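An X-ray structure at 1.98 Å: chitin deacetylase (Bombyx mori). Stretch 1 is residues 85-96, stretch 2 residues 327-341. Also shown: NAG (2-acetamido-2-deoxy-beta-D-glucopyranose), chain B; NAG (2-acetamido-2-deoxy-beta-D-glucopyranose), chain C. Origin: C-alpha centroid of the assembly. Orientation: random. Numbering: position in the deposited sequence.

Stretch 1 85-96: YSAVQETHRKGH
Stretch 2 327-341: EKCSVEGNPACWVPH

How do the two backbones run? Residues 85-93 form a helix, and residues 327-341, mostly irregular loop, pass along it in the opposite direction: CA atoms pair Ser-86 with Pro-340 (6.5 Å), Glu-90 with Pro-335 (6.2 Å), Lys-94 with Val-331 (5.5 Å) and Gly-95 with Lys-328 (5.1 Å). A Schellman motif ends the helix, with Gly-95 N to His-92 O at 2.9 Å and His-96 N to Thr-91 O at 3.2 Å. Gly-95 (phi/psi 99/3) suits glycine, since a CB would jam against the preceding carbonyl and lie 3.1 Å from Lys-328 CB.

Which charged groups make the direct hydrogen bonds? Arg-93 (t, t, p, chi4 85°) gives NH1 to Glu-332 O at 2.7 Å and NH2 weakly to the same oxygen at 3.1 Å, near the guanidinium plane. Glu-90 (t, p, chi3 -178°) steadies that group through a salt bridge, OE1 to Arg-93 NH2 at 2.8 Å, and its OE2 accepts from Arg-93 NE at 2.9 Å. Lys-94 (m, m, t, t) bends back so that NZ reaches Val-331 O at 2.9 Å. The CA-to-CB bonds of Arg-93 and Lys-94 point sideways and away, yet their long chains bring their ends to loop carbonyls. Conversely, Lys-328 (phi/psi 47/55; m, t, -121°, t) sends NZ to His-92 O at 2.9 Å.

What packs beside and beyond these bonds? The contact buries 636 Å² in total, and Arg-93 has the largest covered area, 107 Å². Val-331 (t) sets CG1 3.5 Å from Arg-93 NH1, Ala-336 CB meets Gln-89 NE2 at 3.3 Å, and Pro-340 CB lies 3.0 Å from Ser-86 OG (m), where a small side chain fits closely.

Where does water join the stretches? Water 1 donates to Glu-90 OE2 (2.6 Å) and accepts from Ala-336 N (2.8 Å). Water 2 accepts from Val-331 N at 2.7 Å and lies 3.0 Å from Lys-94 O. Water 4 takes Lys-328 NZ at 3.0 Å and donates to His-96 O at 2.8 Å.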

# COMPACT_ATOMS: atom_id res chain seq x y z
N TYR A 85 -14.26 11.79 -1.73
CA TYR A 85 -13.23 12.29 -0.83
C TYR A 85 -13.71 12.47 0.61
O TYR A 85 -12.87 12.53 1.51
CB TYR A 85 -12.63 13.59 -1.38
CG TYR A 85 -11.73 13.23 -2.54
CD1 TYR A 85 -10.40 12.81 -2.32
CD2 TYR A 85 -12.23 13.20 -3.84
CE1 TYR A 85 -9.59 12.44 -3.38
CE2 TYR A 85 -11.44 12.83 -4.90
CZ TYR A 85 -10.14 12.42 -4.67
OH TYR A 85 -9.39 12.05 -5.73
N SER A 86 -15.03 12.55 0.84
CA SER A 86 -15.54 12.45 2.22
C SER A 86 -15.26 11.07 2.79
O SER A 86 -14.98 10.93 3.98
CB SER A 86 -17.04 12.70 2.26
OG SER A 86 -17.29 14.03 1.88
N ALA A 87 -15.39 10.04 1.95
CA ALA A 87 -15.12 8.68 2.39
C ALA A 87 -13.64 8.47 2.65
O ALA A 87 -13.26 7.80 3.62
CB ALA A 87 -15.64 7.67 1.36
N VAL A 88 -12.78 9.01 1.76
CA VAL A 88 -11.34 8.98 2.00
C VAL A 88 -11.03 9.64 3.34
O VAL A 88 -10.25 9.11 4.15
CB VAL A 88 -10.60 9.69 0.83
CG1 VAL A 88 -9.16 9.93 1.17
CG2 VAL A 88 -10.70 8.88 -0.50
N GLN A 89 -11.65 10.79 3.60
CA GLN A 89 -11.43 11.51 4.85
C GLN A 89 -11.85 10.68 6.06
O GLN A 89 -11.16 10.66 7.08
CB GLN A 89 -12.20 12.83 4.82
CG GLN A 89 -12.05 13.68 6.09
CD GLN A 89 -12.81 15.00 5.96
OE1 GLN A 89 -13.83 15.09 5.27
NE2 GLN A 89 -12.32 16.02 6.63
N GLU A 90 -12.98 9.98 5.94
CA GLU A 90 -13.47 9.19 7.06
C GLU A 90 -12.59 7.96 7.29
O GLU A 90 -12.29 7.60 8.44
CB GLU A 90 -14.92 8.79 6.79
CG GLU A 90 -15.52 7.90 7.85
CD GLU A 90 -15.76 8.62 9.18
OE1 GLU A 90 -16.22 7.93 10.11
OE2 GLU A 90 -15.48 9.85 9.31
N THR A 91 -12.17 7.32 6.21
CA THR A 91 -11.22 6.21 6.30
C THR A 91 -9.94 6.64 7.02
O THR A 91 -9.43 5.91 7.87
CB THR A 91 -10.92 5.72 4.87
OG1 THR A 91 -12.13 5.21 4.29
CG2 THR A 91 -9.83 4.66 4.85
N HIS A 92 -9.42 7.82 6.68
CA HIS A 92 -8.24 8.37 7.33
C HIS A 92 -8.54 8.68 8.80
O HIS A 92 -7.73 8.35 9.69
CB HIS A 92 -7.79 9.61 6.58
CG HIS A 92 -6.47 10.18 7.03
ND1 HIS A 92 -6.37 11.13 8.02
CD2 HIS A 92 -5.22 9.98 6.58
CE1 HIS A 92 -5.11 11.48 8.18
NE2 HIS A 92 -4.38 10.79 7.31
N ARG A 93 -9.70 9.29 9.07
CA ARG A 93 -10.07 9.60 10.46
C ARG A 93 -10.10 8.34 11.30
O ARG A 93 -9.72 8.37 12.48
CB ARG A 93 -11.44 10.31 10.50
CG ARG A 93 -11.84 10.79 11.90
CD ARG A 93 -13.22 11.40 11.93
NE ARG A 93 -14.27 10.39 11.84
CZ ARG A 93 -14.77 9.72 12.87
NH1 ARG A 93 -14.30 9.94 14.10
NH2 ARG A 93 -15.73 8.82 12.68
N LYS A 94 -10.53 7.21 10.72
CA LYS A 94 -10.59 5.94 11.42
C LYS A 94 -9.22 5.29 11.58
O LYS A 94 -9.15 4.21 12.17
CB LYS A 94 -11.54 4.97 10.71
CG LYS A 94 -13.03 5.33 10.88
CD LYS A 94 -13.45 5.14 12.31
CE LYS A 94 -14.97 5.20 12.45
NZ LYS A 94 -15.44 4.64 13.75
N GLY A 95 -8.16 5.89 11.07
CA GLY A 95 -6.81 5.41 11.32
C GLY A 95 -6.20 4.56 10.22
O GLY A 95 -5.09 4.04 10.41
N HIS A 96 -6.90 4.38 9.10
CA HIS A 96 -6.27 3.72 7.96
C HIS A 96 -5.39 4.72 7.21
O HIS A 96 -5.60 5.94 7.27
CB HIS A 96 -7.32 3.11 7.04
CG HIS A 96 -8.25 2.19 7.76
ND1 HIS A 96 -7.88 0.92 8.16
CD2 HIS A 96 -9.52 2.35 8.20
CE1 HIS A 96 -8.89 0.34 8.78
NE2 HIS A 96 -9.89 1.19 8.83
N GLU A 327 -1.49 4.96 17.25
CA GLU A 327 -2.13 6.17 16.73
C GLU A 327 -3.52 5.81 16.21
O GLU A 327 -3.70 4.79 15.53
CB GLU A 327 -1.29 6.82 15.63
CG GLU A 327 0.13 7.24 16.04
CD GLU A 327 1.01 7.59 14.83
OE1 GLU A 327 0.45 7.77 13.72
OE2 GLU A 327 2.25 7.67 14.98
N LYS A 328 -4.50 6.63 16.56
CA LYS A 328 -5.89 6.38 16.20
C LYS A 328 -6.25 4.93 16.52
O LYS A 328 -6.72 4.16 15.67
CB LYS A 328 -6.15 6.73 14.73
CG LYS A 328 -5.97 8.22 14.45
CD LYS A 328 -6.32 8.58 13.03
CE LYS A 328 -5.14 9.19 12.31
NZ LYS A 328 -5.57 9.83 11.03
N CYS A 329 -6.02 4.58 17.79
CA CYS A 329 -6.15 3.20 18.25
C CYS A 329 -7.51 2.63 17.91
O CYS A 329 -7.63 1.64 17.17
CB CYS A 329 -5.88 3.13 19.76
SG CYS A 329 -5.93 1.45 20.43
N SER A 330 -8.56 3.22 18.46
CA SER A 330 -9.92 2.69 18.30
C SER A 330 -10.85 3.90 18.19
O SER A 330 -11.55 4.27 19.14
CB SER A 330 -10.30 1.78 19.46
OG SER A 330 -11.24 0.81 19.01
N VAL A 331 -10.84 4.52 17.01
CA VAL A 331 -11.54 5.78 16.81
C VAL A 331 -13.04 5.53 16.73
O VAL A 331 -13.51 4.66 15.98
CB VAL A 331 -11.02 6.48 15.55
CG1 VAL A 331 -11.80 7.77 15.29
CG2 VAL A 331 -9.55 6.77 15.71
N GLU A 332 -13.80 6.29 17.51
CA GLU A 332 -15.24 6.32 17.32
C GLU A 332 -15.63 7.69 16.76
O GLU A 332 -15.32 7.99 15.60
CB GLU A 332 -15.95 6.02 18.64
CG GLU A 332 -15.34 4.83 19.35
CD GLU A 332 -16.20 4.31 20.48
OE1 GLU A 332 -16.90 3.30 20.26
OE2 GLU A 332 -16.18 4.92 21.57
N GLY A 333 -16.31 8.51 17.56
CA GLY A 333 -16.61 9.88 17.18
C GLY A 333 -17.56 10.04 16.00
O GLY A 333 -18.26 9.11 15.58
N ASN A 334 -17.54 11.24 15.43
CA ASN A 334 -18.44 11.59 14.34
C ASN A 334 -17.65 11.94 13.08
O ASN A 334 -16.52 12.42 13.17
CB ASN A 334 -19.32 12.78 14.73
CG ASN A 334 -20.20 12.49 15.93
OD1 ASN A 334 -20.71 11.38 16.08
ND2 ASN A 334 -20.35 13.47 16.79
N PRO A 335 -18.24 11.75 11.91
CA PRO A 335 -17.58 12.16 10.66
C PRO A 335 -17.38 13.67 10.61
O PRO A 335 -18.05 14.43 11.30
CB PRO A 335 -18.54 11.69 9.57
CG PRO A 335 -19.85 11.55 10.24
CD PRO A 335 -19.55 11.12 11.66
N ALA A 336 -16.44 14.09 9.76
CA ALA A 336 -16.09 15.50 9.66
C ALA A 336 -17.28 16.36 9.23
O ALA A 336 -17.34 17.54 9.57
CB ALA A 336 -14.92 15.70 8.69
N CYS A 337 -18.18 15.80 8.43
CA CYS A 337 -19.41 16.50 8.07
C CYS A 337 -20.50 15.46 7.90
O CYS A 337 -20.23 14.34 7.47
CB CYS A 337 -19.25 17.34 6.78
SG CYS A 337 -19.05 16.41 5.20
N TRP A 338 -21.73 15.84 8.26
CA TRP A 338 -22.83 14.88 8.27
C TRP A 338 -23.36 14.60 6.87
O TRP A 338 -23.68 13.46 6.55
CB TRP A 338 -23.97 15.40 9.17
CG TRP A 338 -23.64 15.36 10.64
CD1 TRP A 338 -23.47 16.43 11.48
CD2 TRP A 338 -23.45 14.18 11.44
NE1 TRP A 338 -23.18 15.99 12.75
CE2 TRP A 338 -23.15 14.62 12.75
CE3 TRP A 338 -23.48 12.80 11.17
CZ2 TRP A 338 -22.91 13.73 13.80
CZ3 TRP A 338 -23.24 11.92 12.20
CH2 TRP A 338 -22.96 12.38 13.50
N VAL A 339 -23.49 15.63 6.04
CA VAL A 339 -23.97 15.48 4.67
C VAL A 339 -22.94 16.12 3.75
O VAL A 339 -22.86 17.34 3.63
CB VAL A 339 -25.35 16.11 4.48
CG1 VAL A 339 -25.95 15.68 3.13
CG2 VAL A 339 -26.27 15.74 5.64
N PRO A 340 -22.10 15.31 3.10
CA PRO A 340 -21.10 15.87 2.19
C PRO A 340 -21.74 16.50 0.97
O PRO A 340 -22.82 16.09 0.52
CB PRO A 340 -20.25 14.65 1.80
CG PRO A 340 -20.48 13.65 2.91
CD PRO A 340 -21.91 13.87 3.33
N HIS A 341 -21.06 17.50 0.42
CA HIS A 341 -21.47 18.06 -0.85
C HIS A 341 -21.24 17.03 -1.96
O HIS A 341 -20.24 16.30 -1.96
CB HIS A 341 -20.70 19.35 -1.15
CG HIS A 341 -20.96 20.44 -0.16
ND1 HIS A 341 -20.01 20.87 0.74
CD2 HIS A 341 -22.07 21.17 0.09
CE1 HIS A 341 -20.52 21.83 1.49
NE2 HIS A 341 -21.77 22.03 1.12
C1 NAG B . -22.63 9.60 4.23
C2 NAG B . -22.42 9.96 5.72
C3 NAG B . -23.73 9.88 6.51
C4 NAG B . -24.89 10.53 5.77
C5 NAG B . -24.94 10.05 4.32
C6 NAG B . -25.98 10.77 3.50
C7 NAG B . -20.32 9.52 6.90
C8 NAG B . -19.40 8.47 7.45
N2 NAG B . -21.43 9.07 6.31
O3 NAG B . -23.54 10.57 7.75
O4 NAG B . -26.12 10.20 6.42
O5 NAG B . -23.67 10.33 3.72
O6 NAG B . -27.12 9.94 3.30
O7 NAG B . -20.08 10.71 6.98
C1 NAG C . -19.52 9.56 0.04
C2 NAG C . -20.93 9.00 -0.04
C3 NAG C . -21.73 9.48 1.18
C4 NAG C . -20.98 9.18 2.47
C5 NAG C . -19.53 9.63 2.38
C6 NAG C . -18.68 9.18 3.55
C7 NAG C . -21.41 8.75 -2.44
C8 NAG C . -22.27 9.22 -3.58
N2 NAG C . -21.62 9.35 -1.27
O3 NAG C . -23.00 8.84 1.14
O4 NAG C . -21.46 10.00 3.53
O5 NAG C . -18.92 9.11 1.20
O6 NAG C . -18.79 7.78 3.74
O7 NAG C . -20.54 7.88 -2.59
O HOH W 1 -14.98 12.16 8.32
O HOH W 2 -9.31 3.42 15.03
O HOH W 3 -3.49 4.07 12.63
O HOH W 4 -4.59 7.47 9.41